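Local atomic coordinates of Lin2722 protein (Listeria innocua, PDB entry 3DS8), a protein that is of unknown function but belongs to the alpha/beta hydrolase superfamily and may act as a serine hydrolase. Residues Glu50-Lys55 against Ser89-Thr94. Residues are numbered along the deposited sequence; the frame is centred on the assembly and turned at random.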
ATOM      1  N   GLU A  50      -4.297 -20.805  -1.517  1.00 16.56           N
ATOM      2  CA  GLU A  50      -3.909 -21.656  -2.658  1.00 17.76           C
ATOM      3  C   GLU A  50      -2.408 -21.578  -2.834  1.00 17.41           C
ATOM      4  O   GLU A  50      -1.850 -20.496  -3.077  1.00 15.55           O
ATOM      5  CB  GLU A  50      -4.596 -21.188  -3.931  1.00 18.10           C
ATOM      6  CG  GLU A  50      -6.116 -21.303  -3.885  1.00 21.08           C
ATOM      7  CD  GLU A  50      -6.788 -20.554  -5.051  1.00 24.63           C
ATOM      8  OE1 GLU A  50      -6.977 -19.296  -4.968  1.00 31.35           O
ATOM      9  OE2 GLU A  50      -7.122 -21.238  -6.052  1.00 34.27           O
ATOM     10  N   GLY A  51      -1.751 -22.725  -2.672  1.00 17.28           N
ATOM     11  CA  GLY A  51      -0.310 -22.825  -2.757  1.00 19.89           C
ATOM     12  C   GLY A  51       0.303 -23.108  -1.393  1.00 21.29           C
ATOM     13  O   GLY A  51      -0.387 -23.120  -0.379  1.00 23.42           O
ATOM     14  N   LYS A  52       1.592 -23.332  -1.368  1.00 22.75           N
ATOM     15  CA  LYS A  52       2.306 -23.634  -0.149  1.00 23.79           C
ATOM     16  C   LYS A  52       3.667 -22.995  -0.292  1.00 24.53           C
ATOM     17  O   LYS A  52       4.328 -23.201  -1.310  1.00 26.33           O
ATOM     18  CB  LYS A  52       2.482 -25.148  -0.005  1.00 24.93           C
ATOM     19  CG  LYS A  52       3.362 -25.592   1.184  1.00 26.53           C
ATOM     20  CD  LYS A  52       2.599 -25.387   2.468  1.00 31.33           C
ATOM     21  CE  LYS A  52       3.431 -25.549   3.756  1.00 31.60           C
ATOM     22  NZ  LYS A  52       2.537 -25.833   4.914  1.00 28.56           N
ATOM     23  N   LEU A  53       4.120 -22.287   0.728  1.00 23.67           N
ATOM     24  CA  LEU A  53       5.478 -21.726   0.713  1.00 23.95           C
ATOM     25  C   LEU A  53       6.422 -22.719   1.348  1.00 24.98           C
ATOM     26  O   LEU A  53       6.074 -23.354   2.367  1.00 25.51           O
ATOM     27  CB  LEU A  53       5.505 -20.387   1.461  1.00 23.54           C
ATOM     28  CG  LEU A  53       4.535 -19.356   0.915  1.00 22.59           C
ATOM     29  CD1 LEU A  53       4.490 -18.106   1.811  1.00 23.31           C
ATOM     30  CD2 LEU A  53       4.901 -18.994  -0.534  1.00 20.82           C
ATOM     31  N   THR A  54       7.595 -22.897   0.736  1.00 25.28           N
ATOM     32  CA  THR A  54       8.602 -23.850   1.206  1.00 25.64           C
ATOM     33  C   THR A  54       9.617 -23.156   2.081  1.00 26.53           C
ATOM     34  O   THR A  54       9.611 -21.914   2.225  1.00 25.48           O
ATOM     35  CB  THR A  54       9.377 -24.531   0.052  1.00 25.42           C
ATOM     36  OG1 THR A  54      10.325 -23.618  -0.522  1.00 25.73           O
ATOM     37  CG2 THR A  54       8.428 -25.026  -1.031  1.00 26.90           C
ATOM     38  N   LYS A  55      10.493 -23.979   2.665  1.00 27.59           N
ATOM     39  CA  LYS A  55      11.630 -23.496   3.453  1.00 28.15           C
ATOM     40  C   LYS A  55      12.612 -22.681   2.618  1.00 28.02           C
ATOM     41  O   LYS A  55      13.351 -21.853   3.169  1.00 29.92           O
ATOM     42  CB  LYS A  55      12.381 -24.670   4.123  1.00 28.37           C
ATOM     43  CG  LYS A  55      12.890 -25.740   3.160  1.00 29.69           C
ATOM     44  CD  LYS A  55      13.543 -26.912   3.915  1.00 29.69           C
ATOM     45  CE  LYS A  55      14.233 -27.858   2.955  1.00 30.87           C
ATOM     46  NZ  LYS A  55      14.866 -29.001   3.699  1.00 32.52           N
ATOM     47  N   SER A  89      -0.115 -17.856  11.832  1.00 16.65           N
ATOM     48  CA  SER A  89      -0.284 -19.150  12.467  1.00 18.24           C
ATOM     49  C   SER A  89       0.340 -20.265  11.658  1.00 18.75           C
ATOM     50  O   SER A  89       1.030 -21.136  12.231  1.00 20.23           O
ATOM     51  CB  SER A  89      -1.751 -19.458  12.718  1.00 17.78           C
ATOM     52  OG  SER A  89      -1.849 -20.646  13.464  1.00 22.37           O
ATOM     53  N   ARG A  90       0.088 -20.268  10.353  1.00 19.38           N
ATOM     54  CA  ARG A  90       0.636 -21.281   9.432  1.00 19.72           C
ATOM     55  C   ARG A  90       2.151 -21.190   9.253  1.00 19.01           C
ATOM     56  O   ARG A  90       2.821 -22.221   9.302  1.00 18.69           O
ATOM     57  CB  ARG A  90      -0.057 -21.189   8.056  1.00 20.02           C
ATOM     58  CG  ARG A  90       0.408 -22.207   7.025  1.00 21.00           C
ATOM     59  CD  ARG A  90      -0.340 -22.113   5.678  1.00 25.53           C
ATOM     60  NE  ARG A  90      -0.112 -23.336   4.889  1.00 30.46           N
ATOM     61  CZ  ARG A  90      -0.308 -23.491   3.573  1.00 31.10           C
ATOM     62  NH1 ARG A  90      -0.699 -22.506   2.786  1.00 28.38           N
ATOM     63  NH2 ARG A  90      -0.084 -24.690   3.054  1.00 33.67           N
ATOM     64  N   TYR A  91       2.688 -19.988   9.035  1.00 18.87           N
ATOM     65  CA  TYR A  91       4.086 -19.830   8.647  1.00 18.85           C
ATOM     66  C   TYR A  91       4.974 -19.070   9.623  1.00 19.44           C
ATOM     67  O   TYR A  91       6.193 -19.059   9.439  1.00 20.99           O
ATOM     68  CB  TYR A  91       4.195 -19.139   7.285  1.00 19.58           C
ATOM     69  CG  TYR A  91       3.628 -19.922   6.130  1.00 18.71           C
ATOM     70  CD1 TYR A  91       4.276 -21.036   5.649  1.00 22.49           C
ATOM     71  CD2 TYR A  91       2.429 -19.548   5.535  1.00 21.04           C
ATOM     72  CE1 TYR A  91       3.759 -21.769   4.592  1.00 23.50           C
ATOM     73  CE2 TYR A  91       1.916 -20.263   4.458  1.00 22.72           C
ATOM     74  CZ  TYR A  91       2.591 -21.364   3.997  1.00 21.32           C
ATOM     75  OH  TYR A  91       2.091 -22.086   2.937  1.00 24.43           O
ATOM     76  N   GLY A  92       4.399 -18.345  10.575  1.00 18.53           N
ATOM     77  CA  GLY A  92       5.213 -17.684  11.611  1.00 17.52           C
ATOM     78  C   GLY A  92       5.848 -16.321  11.314  1.00 16.55           C
ATOM     79  O   GLY A  92       6.532 -15.776  12.179  1.00 15.63           O
ATOM     80  N   PHE A  93       5.562 -15.737  10.142  1.00 16.11           N
ATOM     81  CA  PHE A  93       6.171 -14.491   9.702  1.00 16.16           C
ATOM     82  C   PHE A  93       5.947 -13.413  10.745  1.00 16.00           C
ATOM     83  O   PHE A  93       4.816 -13.104  11.070  1.00 17.10           O
ATOM     84  CB  PHE A  93       5.539 -13.983   8.402  1.00 16.24           C
ATOM     85  CG  PHE A  93       5.586 -14.946   7.239  1.00 14.31           C
ATOM     86  CD1 PHE A  93       6.783 -15.509   6.822  1.00 20.37           C
ATOM     87  CD2 PHE A  93       4.429 -15.274   6.551  1.00 18.27           C
ATOM     88  CE1 PHE A  93       6.821 -16.381   5.718  1.00 19.41           C
ATOM     89  CE2 PHE A  93       4.453 -16.136   5.445  1.00 18.42           C
ATOM     90  CZ  PHE A  93       5.653 -16.709   5.052  1.00 19.17           C
ATOM     91  N   THR A  94       7.011 -12.784  11.222  1.00 16.23           N
ATOM     92  CA  THR A  94       6.819 -11.721  12.210  1.00 17.30           C
ATOM     93  C   THR A  94       6.673 -10.336  11.575  1.00 16.54           C
ATOM     94  O   THR A  94       6.155  -9.430  12.217  1.00 15.82           O
ATOM     95  CB  THR A  94       7.962 -11.703  13.203  1.00 18.61           C
ATOM     96  OG1 THR A  94       9.179 -11.581  12.487  1.00 20.38           O
ATOM     97  CG2 THR A  94       7.980 -13.002  14.017  1.00 20.19           C
TER
HETATM   98  O   HOH W   1       3.390 -24.401   7.652  1.00 35.81           O
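Tyr91 reaches from the last turn of helix 73-91 to the backbone of the loop at Leu53, and the outer part of its side chain, CE1, CZ and OH, meets that residue. CB lies over a face of the Phe93 ring, toward the rim, and CG, anti to the carbonyl carbon (chi1 -65°), starts the ring toward the loop. Further out, CE1 meets Leu53 CB at 3.8 Å, while Leu53 CG and CD1 lie over one ring face; Arg90 CG packs on the opposite face. At the tip, OH accepts a nearly straight hydrogen bond from Leu53 N, 3.0 Å away. Leu53 CD1 also touches the edge of the Phe93 ring, 3.7 Å from CZ. Tyr91 CZ lies 3.2 Å from the Arg90 guanidinium plane, offset toward that group's rim. In this plane NH1 donates to Gly51 O at 3.2 Å. Lys52 NZ and Arg90 NH2 are close like charges, though their exact placing is doubtful; a water accepting from Lys52 NZ and donating to Arg90 O bridges the residues. Gly92, just past the helix, has positive phi. The contact joins the helix end to the loop leaving strand 46-50, at the edge of the alpha/beta hydrolase sheet, where Leu53, Arg90 and Tyr91 touch Leu37 of strand 36-42.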